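Translation initiation factor 4E (Ascaris suum, PDB 3M94) binds the trimethylguanosine (m2,2,7G) cap of messenger RNA and, as an eIF4E, probably serves in the initiation of translation. Local coordinates at residues F108-V119 / S130-V141. Numbering follows the deposited sequence.
Sequences FEDNGEYICGAV and SLWTRDSLKDDV
An antiparallel beta hairpin in the central sheet of the eIF4E fold pairs strand 115-119 with strand 130-133. A classic beta bulge interrupts it: C116 and G117 both face W132. C116 N donates to W132 O at 2.8 Å, and G117 N adds a weak bond to the same oxygen. V119 and S130 pair through two backbone bonds, and a water bridges V119 O and S130 OG. On one face of the sheet V119 CG2 lies over the five-membered ring of W132, 3.8 Å from its centroid, a CH-pi contact. F60 meets this indole edge-to-face. The W132 side chain comes within about 4 Å of the bound cap analogue. On the other face L131 spreads its two methyls: CD1 touches I115 CG2, and CD2 meets F108 CZ at 3.8 Å. Beyond the strands, V141 in the first turn of helix 139-153 sets CG1 off-centre against the Y114 ring, 3.7 Å from Y114 CD2. The R134 side chain crosses that of Y114 at about a right angle, with R134 CG 4.0 Å from Y114 CD1. NH2 of R134 hydrogen-bonds N72 OD1. A bend at chi3 (75°) brings R134 NE to E113 O, 3.0 Å away in the guanidinium plane and nearly straight at 172°.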
ATOM      1  N   PHE A 108      12.616  -0.790  -1.587  1.00 16.41           N
ATOM      2  CA  PHE A 108      12.558  -0.320  -2.968  1.00 17.50           C
ATOM      3  C   PHE A 108      13.814   0.417  -3.474  1.00 18.46           C
ATOM      4  O   PHE A 108      13.723   1.275  -4.337  1.00 17.78           O
ATOM      5  CB  PHE A 108      11.243   0.432  -3.216  1.00 18.05           C
ATOM      6  CG  PHE A 108      10.031  -0.425  -2.999  1.00 15.90           C
ATOM      7  CD1 PHE A 108       9.482  -0.573  -1.723  1.00 16.00           C
ATOM      8  CD2 PHE A 108       9.461  -1.126  -4.068  1.00 16.55           C
ATOM      9  CE1 PHE A 108       8.359  -1.394  -1.511  1.00 15.54           C
ATOM     10  CE2 PHE A 108       8.336  -1.946  -3.871  1.00 14.93           C
ATOM     11  CZ  PHE A 108       7.794  -2.087  -2.602  1.00 14.69           C
ATOM     12  N   GLU A 109      14.977   0.065  -2.914  1.00 19.63           N
ATOM     13  CA  GLU A 109      16.280   0.484  -3.446  1.00 20.70           C
ATOM     14  C   GLU A 109      16.457   2.012  -3.434  1.00 21.31           C
ATOM     15  O   GLU A 109      16.238   2.648  -2.412  1.00 21.76           O
ATOM     16  CB  GLU A 109      16.494  -0.131  -4.844  1.00 21.01           C
ATOM     17  CG  GLU A 109      16.531  -1.674  -4.804  1.00 22.67           C
ATOM     18  CD  GLU A 109      16.420  -2.355  -6.176  1.00 24.37           C
ATOM     19  OE1 GLU A 109      16.313  -1.677  -7.223  1.00 23.98           O
ATOM     20  OE2 GLU A 109      16.418  -3.600  -6.200  1.00 26.04           O
ATOM     21  N   ASP A 110      16.831   2.617  -4.558  1.00 21.77           N
ATOM     22  CA  ASP A 110      17.039   4.066  -4.565  1.00 22.37           C
ATOM     23  C   ASP A 110      15.769   4.822  -4.957  1.00 22.29           C
ATOM     24  O   ASP A 110      15.817   6.000  -5.307  1.00 22.43           O
ATOM     25  CB  ASP A 110      18.240   4.466  -5.461  1.00 23.04           C
ATOM     26  CG  ASP A 110      18.379   3.597  -6.693  1.00 24.79           C
ATOM     27  OD1 ASP A 110      17.528   2.714  -6.914  1.00 28.42           O
ATOM     28  OD2 ASP A 110      19.349   3.791  -7.454  1.00 29.74           O
ATOM     29  N   ASN A 111      14.632   4.137  -4.881  1.00 21.62           N
ATOM     30  CA  ASN A 111      13.377   4.679  -5.355  1.00 21.54           C
ATOM     31  C   ASN A 111      12.419   5.014  -4.203  1.00 20.99           C
ATOM     32  O   ASN A 111      11.294   5.476  -4.430  1.00 21.02           O
ATOM     33  CB  ASN A 111      12.734   3.692  -6.345  1.00 21.21           C
ATOM     34  CG  ASN A 111      13.576   3.508  -7.614  1.00 22.88           C
ATOM     35  OD1 ASN A 111      13.996   4.483  -8.237  1.00 22.90           O
ATOM     36  ND2 ASN A 111      13.819   2.256  -7.996  1.00 23.36           N
ATOM     37  N   GLY A 112      12.886   4.793  -2.979  1.00 20.03           N
ATOM     38  CA  GLY A 112      12.053   4.947  -1.790  1.00 19.40           C
ATOM     39  C   GLY A 112      11.481   6.337  -1.594  1.00 18.77           C
ATOM     40  O   GLY A 112      10.402   6.478  -1.030  1.00 18.07           O
ATOM     41  N   GLU A 113      12.206   7.360  -2.048  1.00 18.73           N
ATOM     42  CA  GLU A 113      11.690   8.739  -2.033  1.00 18.97           C
ATOM     43  C   GLU A 113      10.404   8.921  -2.871  1.00 18.38           C
ATOM     44  O   GLU A 113       9.652   9.867  -2.652  1.00 18.36           O
ATOM     45  CB  GLU A 113      12.769   9.748  -2.465  1.00 18.97           C
ATOM     46  CG  GLU A 113      13.403   9.493  -3.844  1.00 21.95           C
ATOM     47  CD  GLU A 113      14.703   8.688  -3.773  1.00 25.76           C
ATOM     48  OE1 GLU A 113      14.762   7.651  -3.044  1.00 25.71           O
ATOM     49  OE2 GLU A 113      15.674   9.112  -4.449  1.00 27.19           O
ATOM     50  N   TYR A 114      10.155   8.019  -3.817  1.00 17.61           N
ATOM     51  CA  TYR A 114       8.969   8.131  -4.669  1.00 17.68           C
ATOM     52  C   TYR A 114       7.723   7.438  -4.108  1.00 17.41           C
ATOM     53  O   TYR A 114       6.621   7.653  -4.590  1.00 17.70           O
ATOM     54  CB  TYR A 114       9.277   7.634  -6.080  1.00 17.39           C
ATOM     55  CG  TYR A 114      10.224   8.552  -6.792  1.00 19.29           C
ATOM     56  CD1 TYR A 114       9.749   9.684  -7.449  1.00 19.83           C
ATOM     57  CD2 TYR A 114      11.601   8.309  -6.783  1.00 18.90           C
ATOM     58  CE1 TYR A 114      10.622  10.547  -8.107  1.00 23.19           C
ATOM     59  CE2 TYR A 114      12.480   9.162  -7.428  1.00 21.58           C
ATOM     60  CZ  TYR A 114      11.981  10.276  -8.087  1.00 22.47           C
ATOM     61  OH  TYR A 114      12.832  11.126  -8.719  1.00 24.96           O
ATOM     62  N   ILE A 115       7.900   6.615  -3.084  1.00 17.16           N
ATOM     63  CA  ILE A 115       6.780   5.916  -2.468  1.00 16.78           C
ATOM     64  C   ILE A 115       6.024   6.802  -1.468  1.00 16.97           C
ATOM     65  O   ILE A 115       6.622   7.367  -0.554  1.00 16.86           O
ATOM     66  CB  ILE A 115       7.280   4.609  -1.814  1.00 17.24           C
ATOM     67  CG1 ILE A 115       7.616   3.605  -2.924  1.00 16.94           C
ATOM     68  CG2 ILE A 115       6.232   4.018  -0.840  1.00 16.20           C
ATOM     69  CD1 ILE A 115       8.517   2.555  -2.492  1.00 18.27           C
ATOM     70  N   CYS A 116       4.709   6.917  -1.641  1.00 16.59           N
ATOM     71  CA  CYS A 116       3.891   7.674  -0.709  1.00 16.63           C
ATOM     72  C   CYS A 116       3.285   6.776   0.357  1.00 16.66           C
ATOM     73  O   CYS A 116       3.332   7.102   1.542  1.00 15.61           O
ATOM     74  CB  CYS A 116       2.781   8.410  -1.445  1.00 16.85           C
ATOM     75  SG  CYS A 116       3.443   9.482  -2.686  1.00 18.77           S
ATOM     76  N   GLY A 117       2.702   5.657  -0.065  1.00 16.45           N
ATOM     77  CA  GLY A 117       2.170   4.699   0.888  1.00 17.17           C
ATOM     78  C   GLY A 117       1.424   3.563   0.237  1.00 17.49           C
ATOM     79  O   GLY A 117       1.368   3.475  -0.993  1.00 18.77           O
ATOM     80  N   ALA A 118       0.842   2.700   1.062  1.00 17.13           N
ATOM     81  CA  ALA A 118       0.068   1.550   0.578  1.00 16.41           C
ATOM     82  C   ALA A 118      -1.406   1.629   0.968  1.00 16.41           C
ATOM     83  O   ALA A 118      -1.759   2.230   1.991  1.00 16.01           O
ATOM     84  CB  ALA A 118       0.659   0.274   1.118  1.00 16.02           C
ATOM     85  N   VAL A 119      -2.253   0.972   0.176  1.00 16.07           N
ATOM     86  CA  VAL A 119      -3.690   0.962   0.421  1.00 16.25           C
ATOM     87  C   VAL A 119      -4.273  -0.426   0.186  1.00 16.19           C
ATOM     88  O   VAL A 119      -4.010  -1.061  -0.852  1.00 14.71           O
ATOM     89  CB  VAL A 119      -4.432   1.929  -0.539  1.00 16.04           C
ATOM     90  CG1 VAL A 119      -5.951   1.977  -0.231  1.00 17.35           C
ATOM     91  CG2 VAL A 119      -3.824   3.317  -0.492  1.00 16.74           C
ATOM     92  N   SER A 130      -2.855  -1.661  -3.291  1.00 20.06           N
ATOM     93  CA  SER A 130      -2.198  -0.687  -4.161  1.00 20.12           C
ATOM     94  C   SER A 130      -0.970  -0.052  -3.508  1.00 19.58           C
ATOM     95  O   SER A 130      -0.915   0.088  -2.285  1.00 18.81           O
ATOM     96  CB  SER A 130      -3.159   0.431  -4.529  1.00 19.58           C
ATOM     97  OG  SER A 130      -4.159  -0.049  -5.388  1.00 22.49           O
ATOM     98  N   LEU A 131      -0.018   0.367  -4.334  1.00 19.30           N
ATOM     99  CA  LEU A 131       1.150   1.109  -3.838  1.00 20.39           C
ATOM    100  C   LEU A 131       1.175   2.452  -4.554  1.00 20.18           C
ATOM    101  O   LEU A 131       1.308   2.493  -5.769  1.00 20.60           O
ATOM    102  CB  LEU A 131       2.451   0.320  -4.058  1.00 19.84           C
ATOM    103  CG  LEU A 131       3.794   0.953  -3.631  1.00 21.64           C
ATOM    104  CD1 LEU A 131       3.824   1.298  -2.146  1.00 22.22           C
ATOM    105  CD2 LEU A 131       4.963   0.019  -3.969  1.00 20.51           C
ATOM    106  N   TRP A 132       1.053   3.532  -3.786  1.00 20.03           N
ATOM    107  CA  TRP A 132       1.005   4.903  -4.316  1.00 19.92           C
ATOM    108  C   TRP A 132       2.399   5.529  -4.403  1.00 20.17           C
ATOM    109  O   TRP A 132       3.158   5.494  -3.429  1.00 18.96           O
ATOM    110  CB  TRP A 132       0.131   5.805  -3.429  1.00 19.99           C
ATOM    111  CG  TRP A 132      -1.351   5.538  -3.473  1.00 19.36           C
ATOM    112  CD1 TRP A 132      -1.974   4.356  -3.757  1.00 18.76           C
ATOM    113  CD2 TRP A 132      -2.392   6.474  -3.170  1.00 19.29           C
ATOM    114  NE1 TRP A 132      -3.332   4.503  -3.677  1.00 19.12           N
ATOM    115  CE2 TRP A 132      -3.621   5.793  -3.318  1.00 19.28           C
ATOM    116  CE3 TRP A 132      -2.406   7.827  -2.819  1.00 19.48           C
ATOM    117  CZ2 TRP A 132      -4.853   6.414  -3.108  1.00 19.66           C
ATOM    118  CZ3 TRP A 132      -3.634   8.450  -2.604  1.00 21.26           C
ATOM    119  CH2 TRP A 132      -4.841   7.740  -2.750  1.00 21.23           C
ATOM    120  N   THR A 133       2.707   6.109  -5.572  1.00 20.20           N
ATOM    121  CA  THR A 133       3.970   6.809  -5.811  1.00 20.67           C
ATOM    122  C   THR A 133       3.702   8.280  -6.170  1.00 21.00           C
ATOM    123  O   THR A 133       2.590   8.627  -6.576  1.00 20.08           O
ATOM    124  CB  THR A 133       4.808   6.131  -6.921  1.00 20.62           C
ATOM    125  OG1 THR A 133       4.153   6.298  -8.190  1.00 21.13           O
ATOM    126  CG2 THR A 133       4.964   4.648  -6.631  1.00 20.98           C
ATOM    127  N   ARG A 134       4.717   9.135  -6.036  1.00 20.90           N
ATOM    128  CA  ARG A 134       4.476  10.579  -6.128  1.00 21.91           C
ATOM    129  C   ARG A 134       4.517  11.178  -7.540  1.00 21.80           C
ATOM    130  O   ARG A 134       4.042  12.284  -7.739  1.00 22.23           O
ATOM    131  CB  ARG A 134       5.334  11.377  -5.128  1.00 21.96           C
ATOM    132  CG  ARG A 134       6.825  11.367  -5.349  1.00 23.83           C
ATOM    133  CD  ARG A 134       7.526  12.400  -4.439  1.00 25.48           C
ATOM    134  NE  ARG A 134       7.613  11.967  -3.040  1.00 28.44           N
ATOM    135  CZ  ARG A 134       6.882  12.460  -2.035  1.00 30.36           C
ATOM    136  NH1 ARG A 134       7.041  11.991  -0.800  1.00 30.65           N
ATOM    137  NH2 ARG A 134       5.993  13.426  -2.251  1.00 30.38           N
ATOM    138  N   ASP A 135       5.062  10.449  -8.513  1.00 22.10           N
ATOM    139  CA  ASP A 135       5.184  10.966  -9.876  1.00 22.75           C
ATOM    140  C   ASP A 135       4.811   9.924 -10.935  1.00 22.96           C
ATOM    141  O   ASP A 135       5.552   8.969 -11.180  1.00 22.63           O
ATOM    142  CB  ASP A 135       6.591  11.526 -10.129  1.00 22.77           C
ATOM    143  CG  ASP A 135       6.705  12.273 -11.471  1.00 24.31           C
ATOM    144  OD1 ASP A 135       5.789  12.192 -12.329  1.00 24.57           O
ATOM    145  OD2 ASP A 135       7.733  12.947 -11.673  1.00 25.56           O
ATOM    146  N   SER A 136       3.669  10.142 -11.580  1.00 23.23           N
ATOM    147  CA  SER A 136       3.146   9.216 -12.583  1.00 23.75           C
ATOM    148  C   SER A 136       3.936   9.194 -13.903  1.00 23.94           C
ATOM    149  O   SER A 136       3.772   8.270 -14.702  1.00 24.02           O
ATOM    150  CB  SER A 136       1.688   9.554 -12.873  1.00 23.92           C
ATOM    151  OG  SER A 136       1.602  10.883 -13.344  1.00 24.22           O
ATOM    152  N   LEU A 137       4.787  10.196 -14.134  1.00 24.13           N
ATOM    153  CA  LEU A 137       5.566  10.259 -15.378  1.00 24.39           C
ATOM    154  C   LEU A 137       6.980   9.679 -15.261  1.00 24.41           C
ATOM    155  O   LEU A 137       7.681   9.551 -16.259  1.00 24.26           O
ATOM    156  CB  LEU A 137       5.634  11.695 -15.930  1.00 24.49           C
ATOM    157  CG  LEU A 137       4.359  12.500 -16.232  1.00 25.20           C
ATOM    158  CD1 LEU A 137       4.743  13.834 -16.872  1.00 24.68           C
ATOM    159  CD2 LEU A 137       3.329  11.744 -17.106  1.00 25.44           C
ATOM    160  N   LYS A 138       7.392   9.332 -14.045  1.00 24.56           N
ATOM    161  CA  LYS A 138       8.695   8.710 -13.820  1.00 24.65           C
ATOM    162  C   LYS A 138       8.629   7.221 -14.144  1.00 24.10           C
ATOM    163  O   LYS A 138       8.659   6.382 -13.239  1.00 23.95           O
ATOM    164  CB  LYS A 138       9.151   8.924 -12.375  1.00 25.02           C
ATOM    165  CG  LYS A 138       9.773  10.290 -12.105  1.00 26.59           C
ATOM    166  CD  LYS A 138      11.271  10.302 -12.364  1.00 28.93           C
ATOM    167  CE  LYS A 138      11.907  11.588 -11.844  1.00 29.71           C
ATOM    168  NZ  LYS A 138      13.194  11.890 -12.530  1.00 30.78           N
ATOM    169  N   ASP A 139       8.539   6.913 -15.441  1.00 23.52           N
ATOM    170  CA  ASP A 139       8.328   5.546 -15.937  1.00 23.07           C
ATOM    171  C   ASP A 139       9.381   4.522 -15.488  1.00 22.68           C
ATOM    172  O   ASP A 139       9.031   3.402 -15.077  1.00 21.54           O
ATOM    173  CB  ASP A 139       8.235   5.544 -17.463  1.00 23.05           C
ATOM    174  CG  ASP A 139       6.944   6.172 -17.980  1.00 23.51           C
ATOM    175  OD1 ASP A 139       5.954   6.277 -17.221  1.00 23.57           O
ATOM    176  OD2 ASP A 139       6.918   6.555 -19.162  1.00 21.85           O
ATOM    177  N   ASP A 140      10.657   4.904 -15.588  1.00 22.61           N
ATOM    178  CA  ASP A 140      11.766   4.027 -15.180  1.00 23.14           C
ATOM    179  C   ASP A 140      11.661   3.655 -13.693  1.00 22.41           C
ATOM    180  O   ASP A 140      11.786   2.487 -13.322  1.00 22.57           O
ATOM    181  CB  ASP A 140      13.125   4.671 -15.491  1.00 23.56           C
ATOM    182  CG  ASP A 140      13.271   5.075 -16.960  1.00 25.98           C
ATOM    183  OD1 ASP A 140      12.294   5.591 -17.555  1.00 31.10           O
ATOM    184  OD2 ASP A 140      14.369   4.901 -17.524  1.00 27.68           O
ATOM    185  N   VAL A 141      11.401   4.661 -12.861  1.00 21.91           N
ATOM    186  CA  VAL A 141      11.272   4.494 -11.422  1.00 20.97           C
ATOM    187  C   VAL A 141      10.034   3.640 -11.090  1.00 20.88           C
ATOM    188  O   VAL A 141      10.108   2.693 -10.299  1.00 19.91           O
ATOM    189  CB  VAL A 141      11.209   5.889 -10.728  1.00 21.60           C
ATOM    190  CG1 VAL A 141      10.622   5.805  -9.311  1.00 19.87           C
ATOM    191  CG2 VAL A 141      12.592   6.570 -10.740  1.00 22.09           C
TER
HETATM  192  O   HOH W   1      -5.871  -0.241  -3.044  1.00 15.93           O